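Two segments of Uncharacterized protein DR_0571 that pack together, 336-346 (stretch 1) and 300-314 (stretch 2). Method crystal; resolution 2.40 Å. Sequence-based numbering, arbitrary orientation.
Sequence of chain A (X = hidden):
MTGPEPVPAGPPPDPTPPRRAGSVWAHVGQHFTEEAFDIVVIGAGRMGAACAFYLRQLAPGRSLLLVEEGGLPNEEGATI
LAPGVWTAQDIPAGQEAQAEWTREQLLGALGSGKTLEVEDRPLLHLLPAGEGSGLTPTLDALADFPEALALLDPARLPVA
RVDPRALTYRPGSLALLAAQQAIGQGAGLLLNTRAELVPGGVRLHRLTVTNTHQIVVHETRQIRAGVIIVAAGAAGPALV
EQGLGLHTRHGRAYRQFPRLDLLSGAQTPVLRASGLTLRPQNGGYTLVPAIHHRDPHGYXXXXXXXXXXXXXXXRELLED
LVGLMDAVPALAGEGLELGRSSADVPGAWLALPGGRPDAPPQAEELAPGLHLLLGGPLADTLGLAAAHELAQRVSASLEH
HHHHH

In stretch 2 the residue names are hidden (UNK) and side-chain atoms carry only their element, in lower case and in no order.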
# COMPACT_ATOMS: atom_id res chain seq x y z
N LEU A 336 -31.60 -12.98 -15.57
CA LEU A 336 -31.10 -13.15 -14.20
C LEU A 336 -30.26 -14.38 -13.94
O LEU A 336 -30.66 -15.50 -14.27
CB LEU A 336 -32.25 -13.16 -13.20
CG LEU A 336 -32.41 -11.97 -12.25
CD1 LEU A 336 -33.56 -12.25 -11.28
CD2 LEU A 336 -31.13 -11.71 -11.48
N GLU A 337 -29.10 -14.14 -13.34
CA GLU A 337 -28.18 -15.20 -12.97
C GLU A 337 -28.52 -15.58 -11.53
O GLU A 337 -28.18 -14.85 -10.59
CB GLU A 337 -26.73 -14.72 -13.02
CG GLU A 337 -26.32 -13.95 -14.28
CD GLU A 337 -24.81 -14.05 -14.56
OE1 GLU A 337 -24.01 -13.94 -13.60
OE2 GLU A 337 -24.43 -14.23 -15.73
N LEU A 338 -29.19 -16.71 -11.35
CA LEU A 338 -29.60 -17.20 -10.03
C LEU A 338 -28.55 -18.05 -9.32
O LEU A 338 -28.54 -18.14 -8.09
CB LEU A 338 -30.88 -18.02 -10.15
CG LEU A 338 -32.22 -17.30 -10.21
CD1 LEU A 338 -32.11 -16.06 -11.07
CD2 LEU A 338 -33.28 -18.25 -10.73
N GLY A 339 -27.68 -18.69 -10.10
CA GLY A 339 -26.66 -19.55 -9.51
C GLY A 339 -27.25 -20.79 -8.86
O GLY A 339 -28.46 -20.91 -8.71
N ARG A 340 -26.38 -21.73 -8.46
CA ARG A 340 -26.81 -22.97 -7.82
C ARG A 340 -26.87 -22.80 -6.30
O ARG A 340 -27.83 -23.21 -5.67
CB ARG A 340 -25.84 -24.10 -8.15
CG ARG A 340 -25.80 -24.49 -9.61
CD ARG A 340 -24.65 -25.46 -9.88
NE ARG A 340 -23.34 -24.83 -9.68
CZ ARG A 340 -22.69 -24.75 -8.52
NH1 ARG A 340 -23.23 -25.25 -7.41
NH2 ARG A 340 -21.50 -24.17 -8.47
N SER A 341 -25.82 -22.22 -5.73
CA SER A 341 -25.78 -21.98 -4.29
C SER A 341 -25.30 -20.55 -4.03
O SER A 341 -24.82 -19.87 -4.94
CB SER A 341 -24.84 -22.96 -3.60
OG SER A 341 -23.50 -22.73 -3.99
N SER A 342 -25.42 -20.11 -2.78
CA SER A 342 -25.02 -18.76 -2.39
C SER A 342 -23.57 -18.44 -2.73
O SER A 342 -23.20 -17.27 -2.84
CB SER A 342 -25.24 -18.57 -0.89
OG SER A 342 -24.82 -17.29 -0.49
N ALA A 343 -22.76 -19.48 -2.88
CA ALA A 343 -21.35 -19.30 -3.20
C ALA A 343 -21.15 -18.75 -4.61
O ALA A 343 -20.13 -18.12 -4.89
CB ALA A 343 -20.62 -20.63 -3.06
N ASP A 344 -22.11 -18.98 -5.50
CA ASP A 344 -21.99 -18.48 -6.86
C ASP A 344 -22.55 -17.06 -7.01
O ASP A 344 -22.44 -16.47 -8.08
CB ASP A 344 -22.72 -19.41 -7.84
CG ASP A 344 -22.20 -20.85 -7.80
OD1 ASP A 344 -20.99 -21.06 -8.05
OD2 ASP A 344 -23.02 -21.75 -7.54
N VAL A 345 -23.12 -16.52 -5.94
CA VAL A 345 -23.73 -15.20 -5.98
C VAL A 345 -22.99 -14.09 -5.21
O VAL A 345 -22.83 -14.16 -3.99
CB VAL A 345 -25.19 -15.31 -5.47
CG1 VAL A 345 -25.90 -13.97 -5.55
CG2 VAL A 345 -25.93 -16.36 -6.28
N PRO A 346 -22.54 -13.03 -5.92
CA PRO A 346 -21.82 -11.90 -5.32
C PRO A 346 -22.61 -11.35 -4.12
O PRO A 346 -23.77 -10.98 -4.25
CB PRO A 346 -21.75 -10.89 -6.46
CG PRO A 346 -21.71 -11.75 -7.67
CD PRO A 346 -22.75 -12.80 -7.36
N UNK A 300 -26.29 -17.55 8.64
CA UNK A 300 -25.46 -17.93 7.51
C UNK A 300 -26.30 -17.86 6.25
O UNK A 300 -27.25 -18.62 6.08
c UNK A 300 -24.93 -19.35 7.67
c UNK A 300 -22.03 -20.38 9.60
c UNK A 300 -23.79 -19.47 8.64
n UNK A 300 -22.93 -20.54 8.64
n UNK A 300 -22.28 -19.24 10.21
c UNK A 300 -23.37 -18.65 9.63
N UNK A 301 -25.97 -16.93 5.35
CA UNK A 301 -26.72 -16.79 4.10
C UNK A 301 -26.69 -18.09 3.29
O UNK A 301 -25.62 -18.65 3.03
c UNK A 301 -24.61 -15.73 3.92
c UNK A 301 -26.01 -15.64 3.40
c UNK A 301 -24.84 -15.99 5.38
N UNK A 302 -27.87 -18.54 2.90
CA UNK A 302 -27.99 -19.77 2.13
C UNK A 302 -28.82 -19.55 0.87
O UNK A 302 -28.31 -19.69 -0.24
c UNK A 302 -28.62 -20.85 2.99
N UNK A 303 -30.09 -19.20 1.04
CA UNK A 303 -30.96 -18.97 -0.10
C UNK A 303 -31.07 -20.12 -1.09
O UNK A 303 -30.17 -20.96 -1.19
N UNK A 304 -32.17 -20.16 -1.83
CA UNK A 304 -32.37 -21.21 -2.82
C UNK A 304 -33.64 -22.01 -2.63
O UNK A 304 -33.65 -23.02 -1.93
N UNK A 305 -34.72 -21.56 -3.26
CA UNK A 305 -36.01 -22.23 -3.17
C UNK A 305 -36.95 -21.66 -4.22
O UNK A 305 -38.02 -21.15 -3.89
o UNK A 305 -35.89 -22.69 -0.76
c UNK A 305 -36.63 -22.04 -1.78
N UNK A 306 -36.56 -21.72 -5.49
CA UNK A 306 -37.41 -21.19 -6.54
C UNK A 306 -38.06 -22.28 -7.39
O UNK A 306 -37.39 -23.00 -8.13
c UNK A 306 -36.64 -20.22 -7.45
c UNK A 306 -38.59 -18.72 -7.95
c UNK A 306 -37.48 -19.56 -8.56
c UNK A 306 -36.59 -18.70 -9.43
N UNK A 307 -39.38 -22.36 -7.26
CA UNK A 307 -40.21 -23.32 -7.97
C UNK A 307 -39.60 -24.73 -8.01
O UNK A 307 -39.42 -25.31 -9.08
c UNK A 307 -39.25 -22.61 -10.22
c UNK A 307 -40.52 -22.82 -9.41
o UNK A 307 -41.35 -23.78 -10.08
N UNK A 308 -39.27 -25.25 -6.83
CA UNK A 308 -38.71 -26.59 -6.74
C UNK A 308 -37.25 -26.79 -7.12
O UNK A 308 -36.78 -27.92 -7.18
N UNK A 309 -36.53 -25.70 -7.36
CA UNK A 309 -35.13 -25.81 -7.72
C UNK A 309 -34.29 -24.93 -6.79
O UNK A 309 -34.64 -23.79 -6.52
c UNK A 309 -35.85 -26.07 -10.10
c UNK A 309 -33.45 -25.62 -9.57
c UNK A 309 -34.89 -25.35 -9.17
N UNK A 310 -33.17 -25.48 -6.28
CA UNK A 310 -32.27 -24.76 -5.37
C UNK A 310 -31.41 -23.72 -6.08
O UNK A 310 -30.69 -24.04 -7.03
c UNK A 310 -31.31 -26.84 -5.90
c UNK A 310 -32.72 -26.87 -6.46
c UNK A 310 -31.44 -25.88 -4.76
N UNK A 311 -31.47 -22.47 -5.63
CA UNK A 311 -30.69 -21.40 -6.24
C UNK A 311 -29.75 -20.75 -5.24
O UNK A 311 -29.63 -21.21 -4.10
o UNK A 311 -31.92 -19.35 -5.84
c UNK A 311 -31.61 -20.32 -6.84
c UNK A 311 -32.92 -20.95 -7.32
N UNK A 312 -29.08 -19.68 -5.66
CA UNK A 312 -28.14 -19.01 -4.77
C UNK A 312 -28.68 -17.77 -4.06
O UNK A 312 -27.98 -17.18 -3.25
N UNK A 313 -29.92 -17.40 -4.37
CA UNK A 313 -30.57 -16.23 -3.80
C UNK A 313 -31.35 -16.56 -2.52
O UNK A 313 -32.02 -17.59 -2.44
c UNK A 313 -31.52 -15.61 -4.83
c UNK A 313 -31.99 -14.40 -6.97
c UNK A 313 -30.90 -14.97 -6.08
c UNK A 313 -30.09 -15.99 -6.84
N UNK A 314 -31.29 -15.66 -1.53
CA UNK A 314 -32.00 -15.86 -0.27
C UNK A 314 -33.49 -15.91 -0.51
O UNK A 314 -34.00 -15.31 -1.46
c UNK A 314 -31.70 -14.74 0.72
c UNK A 314 -31.22 -12.24 3.68
c UNK A 314 -29.95 -13.90 2.31
n UNK A 314 -30.63 -12.69 2.58
c UNK A 314 -30.23 -14.53 0.96
n UNK A 314 -31.31 -12.91 4.83
n UNK A 314 -31.69 -11.02 3.59
O HOH W 1 -26.45 -21.89 -0.48

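Position 300 carries one carbon leading to a five-membered ring of three carbons and two nitrogens, out of reach of stretch 1; it is His-300. At 301, three carbons close a ring onto the backbone N, which identifies Pro-301; its O lies 3.9 Å from OG of Ser-342. Position 302 has a lone carbon directed away from stretch 1, hence Ala-302, whose contact is made by the backbone: its O sits 3.3 Å from CB of Ser-342.

Positions 303 and 304 have no side-chain atoms and are Gly-303 and Gly-304. A CB on the former would clash with O of position 313, and on the latter with O of position 311. At 305, one carbon bears one oxygen, giving Ser-305, whose OG donates to Gly-304 O at 2.5 Å.

Position 306, with four carbons forked at the second, is Leu-306; it points toward stretch 1, and its CD2 packs 3.6 Å from CD2 of Leu-338. It opens a type I' turn ending at 309. Position 307 has a carbon carrying one oxygen and one carbon, Thr-307, and 308, bare and with positive phi, is Gly-308. Three carbons branched at the first make 309 Val-309. None of these three touches stretch 1.

Position 310 closes three carbons onto its N and is Pro-310, whose O comes 3.3 Å from Arg-340 O, both acceptors. At 311 a carbon carries one oxygen and one carbon; its CB is 4.1 Å from CB of Leu-338. This is Thr-311, whose OG1 accepts a hydrogen bond from N of position 313 at 3.2 Å.

Position 312 lacks a side chain and lies against stretch 1, where a CB would fall 2.5 Å from O of Ser-341; it is Gly-312. Position 313 has four carbons forked at the second, one of them 4.0 Å from CB of Leu-338 and 4.2 Å from CG2 of Val-345, identifying Leu-313 and its CD1. Finally, 314 shows three carbons, a nitrogen and a carbon bearing two more nitrogens: Arg-314, at a helix N-cap and outside the contact.

The contact centres on close backbone packing at Gly-312, whose N donates a hydrogen bond to Leu-338 O at 2.9 Å. Its bare CA approaches Ser-341 O to 3.4 Å, and Ser-342 CA lies 3.5 Å from Gly-312 O. Leucines 306 and 313 pack against Leu-338, while a water bridges Ala-302 O (2.9 Å) and Ser-342 N (3.1 Å).

Stretch 2 (300-314) HPAGGSLTGVPTGLR
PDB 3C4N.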